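Side-chain contacts in triosephosphate isomerase (Trichomonas vaginalis, PDB 4O4V), which probably catalyses, as a homodimer, the interconversion of D-glyceraldehyde 3-phosphate and dihydroxyacetone phosphate in glycolysis and gluconeogenesis: residues A[49-54]-A[85-90]; A[12-15]-A[19-22]; A[96-99]-A[104-107]. One frame throughout, in Å; residues are numbered along the deposited sequence. Where two conformers were deposited one is given.

Contact 1. Residues A[49-54]-A[85-90]; sequences TLQQKL and FGIEWT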
loop_
_atom_site.group_PDB
_atom_site.type_symbol
_atom_site.label_atom_id
_atom_site.label_comp_id
_atom_site.label_asym_id
_atom_site.label_seq_id
_atom_site.Cartn_x
_atom_site.Cartn_y
_atom_site.Cartn_z
ATOM N N THR A 49 -0.713 13.552 -8.761
ATOM C CA THR A 49 -1.735 14.243 -9.556
ATOM C C THR A 49 -2.486 15.209 -8.671
ATOM O O THR A 49 -2.670 16.386 -8.994
ATOM C CB THR A 49 -2.768 13.246 -10.137
ATOM O OG1 THR A 49 -2.130 12.392 -11.076
ATOM C CG2 THR A 49 -3.878 13.959 -10.862
ATOM N N LEU A 50 -2.945 14.676 -7.553
ATOM C CA LEU A 50 -3.824 15.409 -6.667
ATOM C C LEU A 50 -3.100 16.617 -6.049
ATOM O O LEU A 50 -3.632 17.713 -5.982
ATOM C CB LEU A 50 -4.403 14.459 -5.602
ATOM C CG LEU A 50 -5.441 14.990 -4.612
ATOM C CD1 LEU A 50 -6.669 15.495 -5.299
ATOM C CD2 LEU A 50 -5.808 13.944 -3.618
ATOM N N GLN A 51 -1.859 16.419 -5.630
ATOM C CA GLN A 51 -1.048 17.467 -5.086
ATOM C C GLN A 51 -0.781 18.544 -6.122
ATOM O O GLN A 51 -0.820 19.748 -5.793
ATOM C CB GLN A 51 0.249 16.908 -4.492
ATOM C CG GLN A 51 1.168 17.976 -3.888
ATOM C CD GLN A 51 0.619 18.597 -2.623
ATOM O OE1 GLN A 51 -0.311 18.097 -2.004
ATOM N NE2 GLN A 51 1.206 19.720 -2.226
ATOM N N GLN A 52 -0.492 18.166 -7.366
ATOM C CA GLN A 52 -0.267 19.128 -8.431
ATOM C C GLN A 52 -1.504 19.947 -8.767
ATOM O O GLN A 52 -1.415 21.176 -8.949
ATOM C CB GLN A 52 0.218 18.386 -9.671
ATOM N N LYS A 53 -2.668 19.313 -8.834
ATOM C CA LYS A 53 -3.842 19.914 -9.449
ATOM C C LYS A 53 -4.925 20.409 -8.505
ATOM O O LYS A 53 -5.730 21.244 -8.900
ATOM C CB LYS A 53 -4.451 18.944 -10.433
ATOM C CG LYS A 53 -3.531 18.631 -11.586
ATOM C CD LYS A 53 -4.142 17.631 -12.567
ATOM C CE LYS A 53 -3.229 17.372 -13.776
ATOM N NZ LYS A 53 -1.971 16.668 -13.417
ATOM N N LEU A 54 -4.981 19.919 -7.276
ATOM C CA LEU A 54 -6.057 20.309 -6.370
ATOM C C LEU A 54 -5.871 21.739 -5.882
ATOM O O LEU A 54 -4.746 22.178 -5.581
ATOM C CB LEU A 54 -6.095 19.366 -5.160
ATOM C CG LEU A 54 -7.258 19.603 -4.200
ATOM C CD1 LEU A 54 -8.613 19.269 -4.877
ATOM C CD2 LEU A 54 -7.044 18.758 -2.946
ATOM N N PHE A 85 6.501 15.169 -1.827
ATOM C CA PHE A 85 5.573 15.837 -2.734
ATOM C C PHE A 85 4.907 17.049 -2.091
ATOM O O PHE A 85 4.155 17.741 -2.763
ATOM C CB PHE A 85 4.497 14.862 -3.232
ATOM C CG PHE A 85 5.024 13.826 -4.171
ATOM C CD1 PHE A 85 5.063 14.058 -5.528
ATOM C CD2 PHE A 85 5.532 12.631 -3.700
ATOM C CE1 PHE A 85 5.572 13.093 -6.400
ATOM C CE2 PHE A 85 6.027 11.677 -4.553
ATOM C CZ PHE A 85 6.054 11.903 -5.899
ATOM N N GLY A 86 5.178 17.322 -0.816
ATOM C CA GLY A 86 4.519 18.419 -0.114
ATOM C C GLY A 86 3.233 18.040 0.581
ATOM O O GLY A 86 2.491 18.924 1.044
ATOM N N ILE A 87 2.960 16.752 0.709
ATOM C CA ILE A 87 1.727 16.238 1.333
ATOM C C ILE A 87 1.943 16.094 2.820
ATOM O O ILE A 87 2.958 15.555 3.242
ATOM C CB ILE A 87 1.347 14.900 0.692
ATOM C CG1 ILE A 87 1.039 15.107 -0.794
ATOM C CG2 ILE A 87 0.178 14.267 1.435
ATOM C CD1 ILE A 87 0.997 13.843 -1.593
ATOM N N GLU A 88 0.992 16.578 3.613
ATOM C CA GLU A 88 1.150 16.730 5.046
ATOM C C GLU A 88 0.264 15.852 5.919
ATOM O O GLU A 88 0.404 15.911 7.144
ATOM C CB GLU A 88 0.850 18.224 5.445
ATOM C CG GLU A 88 1.313 19.352 4.449
ATOM C CD GLU A 88 0.657 20.736 4.709
ATOM O OE1 GLU A 88 0.022 20.924 5.782
ATOM O OE2 GLU A 88 0.780 21.625 3.817
ATOM N N TRP A 89 -0.696 15.140 5.336
ATOM C CA TRP A 89 -1.726 14.406 6.068
ATOM C C TRP A 89 -1.681 12.937 5.707
ATOM O O TRP A 89 -1.375 12.552 4.588
ATOM C CB TRP A 89 -3.108 14.920 5.687
ATOM C CG TRP A 89 -3.538 16.198 6.348
ATOM C CD1 TRP A 89 -3.429 17.454 5.827
ATOM C CD2 TRP A 89 -4.143 16.347 7.635
ATOM N NE1 TRP A 89 -3.943 18.368 6.705
ATOM C CE2 TRP A 89 -4.367 17.717 7.830
ATOM C CE3 TRP A 89 -4.505 15.453 8.646
ATOM C CZ2 TRP A 89 -4.931 18.222 8.993
ATOM C CZ3 TRP A 89 -5.062 15.946 9.812
ATOM C CH2 TRP A 89 -5.284 17.318 9.969
ATOM N N THR A 90 -2.097 12.116 6.675
ATOM C CA THR A 90 -2.480 10.731 6.407
ATOM C C THR A 90 -3.634 10.311 7.297
ATOM O O THR A 90 -3.743 10.742 8.454
ATOM C CB THR A 90 -1.306 9.733 6.580
ATOM O OG1 THR A 90 -1.685 8.440 6.072
ATOM C CG2 THR A 90 -0.816 9.642 7.994
HETATM O O HOH W 1 0.534 21.249 0.512
#

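Contact 2. Residues A[12-15]-A[19-22]; sequences ANPK and EAEK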
loop_
_atom_site.group_PDB
_atom_site.type_symbol
_atom_site.label_atom_id
_atom_site.label_comp_id
_atom_site.label_asym_id
_atom_site.label_seq_id
_atom_site.Cartn_x
_atom_site.Cartn_y
_atom_site.Cartn_z
ATOM N N ALA A 12 -10.242 3.146 -2.209
ATOM C CA ALA A 12 -9.555 2.606 -3.393
ATOM C C ALA A 12 -10.350 2.954 -4.647
ATOM O O ALA A 12 -10.917 2.091 -5.315
ATOM C CB ALA A 12 -9.324 1.114 -3.269
ATOM N N ASN A 13 -10.388 4.242 -4.928
ATOM C CA ASN A 13 -11.156 4.779 -6.051
ATOM C C ASN A 13 -10.516 6.087 -6.472
ATOM O O ASN A 13 -9.782 6.705 -5.694
ATOM C CB ASN A 13 -12.589 5.138 -5.636
ATOM C CG ASN A 13 -13.396 3.988 -5.129
ATOM O OD1 ASN A 13 -13.957 3.209 -5.923
ATOM N ND2 ASN A 13 -13.499 3.856 -3.821
ATOM N N PRO A 14 -10.815 6.568 -7.679
ATOM C CA PRO A 14 -11.488 5.855 -8.767
ATOM C C PRO A 14 -10.528 4.864 -9.428
ATOM O O PRO A 14 -9.407 4.662 -8.969
ATOM C CB PRO A 14 -11.892 7.011 -9.706
ATOM C CG PRO A 14 -10.770 7.981 -9.555
ATOM C CD PRO A 14 -10.385 7.914 -8.087
ATOM N N LYS A 15 -10.976 4.219 -10.497
ATOM C CA LYS A 15 -10.179 3.207 -11.161
ATOM C C LYS A 15 -9.068 3.779 -11.988
ATOM O O LYS A 15 -8.095 3.073 -12.240
ATOM C CB LYS A 15 -11.067 2.347 -12.081
ATOM C CG LYS A 15 -11.924 1.377 -11.314
ATOM C CD LYS A 15 -12.640 0.336 -12.182
ATOM C CE LYS A 15 -13.569 0.949 -13.150
ATOM N NZ LYS A 15 -14.645 1.675 -12.438
ATOM N N GLU A 19 -10.212 9.605 -14.403
ATOM C CA GLU A 19 -11.331 9.850 -13.507
ATOM C C GLU A 19 -10.918 10.698 -12.301
ATOM O O GLU A 19 -11.682 11.557 -11.843
ATOM C CB GLU A 19 -11.928 8.540 -13.041
ATOM C CG GLU A 19 -12.730 7.783 -14.063
ATOM C CD GLU A 19 -13.011 6.384 -13.550
ATOM O OE1 GLU A 19 -12.115 5.534 -13.621
ATOM O OE2 GLU A 19 -14.096 6.153 -12.979
ATOM N N ALA A 20 -9.708 10.465 -11.794
ATOM C CA ALA A 20 -9.216 11.279 -10.678
ATOM C C ALA A 20 -9.114 12.732 -11.107
ATOM O O ALA A 20 -9.482 13.635 -10.361
ATOM C CB ALA A 20 -7.886 10.765 -10.212
ATOM N N GLU A 21 -8.611 12.975 -12.314
ATOM C CA GLU A 21 -8.473 14.343 -12.804
ATOM C C GLU A 21 -9.825 15.009 -12.992
ATOM O O GLU A 21 -9.969 16.197 -12.710
ATOM C CB GLU A 21 -7.643 14.382 -14.074
ATOM C CG GLU A 21 -6.160 14.086 -13.830
ATOM C CD GLU A 21 -5.354 13.882 -15.090
ATOM O OE1 GLU A 21 -5.935 13.589 -16.155
ATOM O OE2 GLU A 21 -4.124 14.014 -14.996
ATOM N N LYS A 22 -10.819 14.272 -13.472
ATOM C CA LYS A 22 -12.166 14.824 -13.608
ATOM C C LYS A 22 -12.734 15.206 -12.241
ATOM O O LYS A 22 -13.377 16.247 -12.089
ATOM C CB LYS A 22 -13.062 13.804 -14.311
HETATM O O HOH W 2 -13.931 4.264 -11.062
#

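Contact 3. Residues A[96-99]-A[104-107]; sequences ERRD and DDEF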
loop_
_atom_site.group_PDB
_atom_site.type_symbol
_atom_site.label_atom_id
_atom_site.label_comp_id
_atom_site.label_asym_id
_atom_site.label_seq_id
_atom_site.Cartn_x
_atom_site.Cartn_y
_atom_site.Cartn_z
ATOM N N GLU A 96 -11.328 -0.414 7.523
ATOM C CA GLU A 96 -11.005 -1.362 6.468
ATOM C C GLU A 96 -9.607 -1.930 6.635
ATOM O O GLU A 96 -9.374 -3.104 6.319
ATOM C CB GLU A 96 -11.230 -0.672 5.111
ATOM C CG GLU A 96 -12.711 -0.388 4.860
ATOM C CD GLU A 96 -13.007 0.761 3.947
ATOM O OE1 GLU A 96 -12.108 1.319 3.282
ATOM O OE2 GLU A 96 -14.219 1.131 3.877
ATOM N N ARG A 97 -8.671 -1.118 7.093
ATOM C CA ARG A 97 -7.328 -1.599 7.344
ATOM C C ARG A 97 -7.210 -2.439 8.614
ATOM O O ARG A 97 -6.466 -3.424 8.645
ATOM C CB ARG A 97 -6.311 -0.475 7.326
ATOM C CG ARG A 97 -6.317 0.276 6.005
ATOM C CD ARG A 97 -4.989 0.926 5.676
ATOM N NE ARG A 97 -3.906 -0.043 5.504
ATOM C CZ ARG A 97 -3.702 -0.763 4.407
ATOM N NH1 ARG A 97 -4.465 -0.603 3.345
ATOM N NH2 ARG A 97 -2.700 -1.634 4.375
ATOM N N ARG A 98 -7.955 -2.085 9.652
ATOM C CA ARG A 98 -7.979 -2.883 10.877
ATOM C C ARG A 98 -8.584 -4.238 10.577
ATOM O O ARG A 98 -8.134 -5.262 11.097
ATOM C CB ARG A 98 -8.778 -2.166 11.967
ATOM C CG ARG A 98 -8.114 -0.912 12.490
ATOM C CD ARG A 98 -8.994 -0.261 13.555
ATOM N NE ARG A 98 -8.495 0.964 14.166
ATOM C CZ ARG A 98 -7.922 1.053 15.354
ATOM N NH1 ARG A 98 -7.572 -0.034 16.032
ATOM N NH2 ARG A 98 -7.690 2.244 15.865
ATOM N N ASP A 99 -9.641 -4.265 9.786
ATOM C CA ASP A 99 -10.464 -5.446 9.706
ATOM C C ASP A 99 -10.107 -6.334 8.537
ATOM O O ASP A 99 -10.215 -7.561 8.712
ATOM C CB ASP A 99 -11.967 -5.041 9.710
ATOM C CG ASP A 99 -12.419 -4.321 11.031
ATOM O OD1 ASP A 99 -11.679 -4.289 12.055
ATOM O OD2 ASP A 99 -13.557 -3.786 11.058
ATOM N N ASP A 104 -3.276 -4.024 13.750
ATOM C CA ASP A 104 -3.590 -3.982 15.175
ATOM C C ASP A 104 -3.196 -2.669 15.832
ATOM O O ASP A 104 -2.544 -1.821 15.233
ATOM C CB ASP A 104 -3.078 -5.211 15.943
ATOM C CG ASP A 104 -1.578 -5.302 16.073
ATOM O OD1 ASP A 104 -0.833 -4.317 15.960
ATOM O OD2 ASP A 104 -1.130 -6.432 16.386
ATOM N N ASP A 105 -3.609 -2.499 17.088
ATOM C CA ASP A 105 -3.409 -1.239 17.791
ATOM C C ASP A 105 -1.923 -0.924 17.994
ATOM O O ASP A 105 -1.538 0.247 17.977
ATOM C CB ASP A 105 -4.139 -1.229 19.143
ATOM C CG ASP A 105 -5.654 -1.157 18.988
ATOM O OD1 ASP A 105 -6.173 -0.113 18.540
ATOM O OD2 ASP A 105 -6.337 -2.137 19.350
ATOM N N GLU A 106 -1.085 -1.933 18.200
ATOM C CA GLU A 106 0.346 -1.683 18.384
ATOM C C GLU A 106 0.970 -1.125 17.095
ATOM O O GLU A 106 1.760 -0.184 17.124
ATOM C CB GLU A 106 1.048 -2.970 18.806
ATOM N N PHE A 107 0.630 -1.701 15.950
ATOM C CA PHE A 107 1.117 -1.236 14.650
ATOM C C PHE A 107 0.649 0.199 14.426
ATOM O O PHE A 107 1.415 1.051 13.968
ATOM C CB PHE A 107 0.554 -2.201 13.584
ATOM C CG PHE A 107 1.102 -2.061 12.186
ATOM C CD1 PHE A 107 2.442 -1.802 11.923
ATOM C CD2 PHE A 107 0.254 -2.336 11.116
ATOM C CE1 PHE A 107 2.914 -1.771 10.588
ATOM C CE2 PHE A 107 0.705 -2.344 9.790
ATOM C CZ PHE A 107 2.045 -2.063 9.526
HETATM O O HOH W 3 -6.017 2.493 18.532
#

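Contact 1. Residues A[49-54]-A[85-90]
G86 O and the amide nitrogen of Q51 are joined through one water, which gives a hydrogen bond of 3.1 Å to G86 O and takes one of 3.2 Å from Q51 NE2. This is the outside of a TIM barrel: helix 47-53 lies against strand 59-62, and residues 85-88 are the turn that brings the chain from helix 79-83 into the next strand, 89-92. Q51 also rests on V60 of that intervening strand, so its side chain touches both strand and turn.

With chi1 at -180°, Q51 CG lies trans to the backbone N and leaves the helix toward the turn; the bend at chi2 (69°) then lays the amide along the backbone there. On the way out Q51 CG comes within 3.2 Å of F85 O, a close approach of a methylene to a carbonyl. Q51 NE2 stands 3.6 Å from G86 O, too far for a direct bond, and the water does the bridging. The other end of the amide turns to an apolar neighbour: Q51 OE1 lies 3.5 Å from I87 CG1, where the two side chains run past each other in opposite senses.

G86 closes helix 79-83 with a Schellman motif, its phi positive at 90°. The ring of F85 turns away from Q51, and its packing on V17 of the second subunit ties this turn to the dimer as well. E88, just after the turn, has a salt bridge to K59 through OE2, and the lysine ammonium probably stabilises the charged form of the carboxylate. The bridging water makes its third bond, a weak one of 3.3 Å, to E88 OE2.

Contact 2. Residues A[12-15]-A[19-22]
P14 packs its ring on the first turn of helix 17-28. P14 CB meets E19 CB at 3.7 Å, and P14 CG reaches farther along the helix, to 4.1 Å from A20 CB and 3.5 Å from A20 N. The peptide bond before P14 is cis. F46 also touches this proline, and A20 has W10 as a further neighbour.

The polar part runs through one water. It accepts from K15 N at 3.0 Å and from K15 NZ at 3.0 Å, and donates to E19 OE2 at 2.7 Å. Two successive bends in the lysine chain, chi3 -61° and chi4 -63°, curl the ammonium group back toward its own backbone, near enough for one water to reach both nitrogens.

As for charge, K15 NZ and E19 OE2 remain 4.5 Å apart, beyond a salt bridge, with the water between them. The other carboxylate oxygen, E19 OE1, is hydrogen-bonded to T16 OG1 and lies 3.7 Å from K15 CB, so the two ends of the carboxylate have different partners.

N13 OD1 accepts from N70 ND2 of the second subunit, and K15 packs on that same N70. The arrangement belongs to the first beta-alpha loop of the TIM barrel, folded onto the helix it introduces and lying at the triosephosphate isomerase dimer interface.

Contact 3. Residues A[96-99]-A[104-107]
R98, near the end of the short helix 95-99, and D104, the N-cap of helix 105-117, bring the two backbones closest, with their CA atoms 6.2 Å apart. The link across is a salt bridge with one hydrogen bond: R98 NH1 donates to D105 OD1 at 2.9 Å, and the N-H...O angle of 168° makes it nearly straight. The arginine chain is extended from CG to NE, which carries the guanidinium out past its own helix to the start of the next.

D105 OD1 lies essentially in the guanidinium plane, at its edge. The carboxylate is turned differently: the donor approaches OD1 from above the carboxylate plane, 51° out of it, and the two flat groups are inclined at 63°. A water closes the bridge on one side, accepting from R98 NH2 at 3.2 Å and donating to D105 OD1 at 2.6 Å, so this one oxygen is held by two bonds while the water keeps to the guanidinium plane.

In the TIM barrel these residues follow strand 89-92, and R98 ties helix 95-99 to the ends of two strands. Its NE bonds to G93 O just past strand 89-92, and its NH2 to C125 O on the neighbouring strand 121-126. With NH1 on D105, all three guanidinium nitrogens are engaged, which fixes the rotation of the group. Q145 of helix 138-149 touches both R98 and D105.

At the start of helix 105-117, the side chain of D104 makes the capping bond. Its OD1 accepts from F107 N at 3.0 Å, a bond that meets the oxygen nearly along its C-O axis and satisfies an amide of the first turn. R97 faces elsewhere, with NE in a salt bridge to E103 and NH1 in another to E76 of the second subunit.

None of the three is barrel core: contacts 1 and 2 are partly buried, contact 3 lies at the surface. Contacts 1 and 2 touch, because helices 47-53 and 17-28 are neighbours; T49 CG2 packs on E21 CG at 3.7 Å, and K53 makes a weak, long ion pair with E21. Contact 3 stands apart, its centre about 25 Å from that of contact 1, although strand 89-92 leads on to helix 95-99. Contact 1 lies where the chain enters a strand, whereas contacts 2 and 3 follow strands. Each has a bridging water, but contact 3 adds a direct salt bridge, contact 2 proline packing, and contact 1 neither.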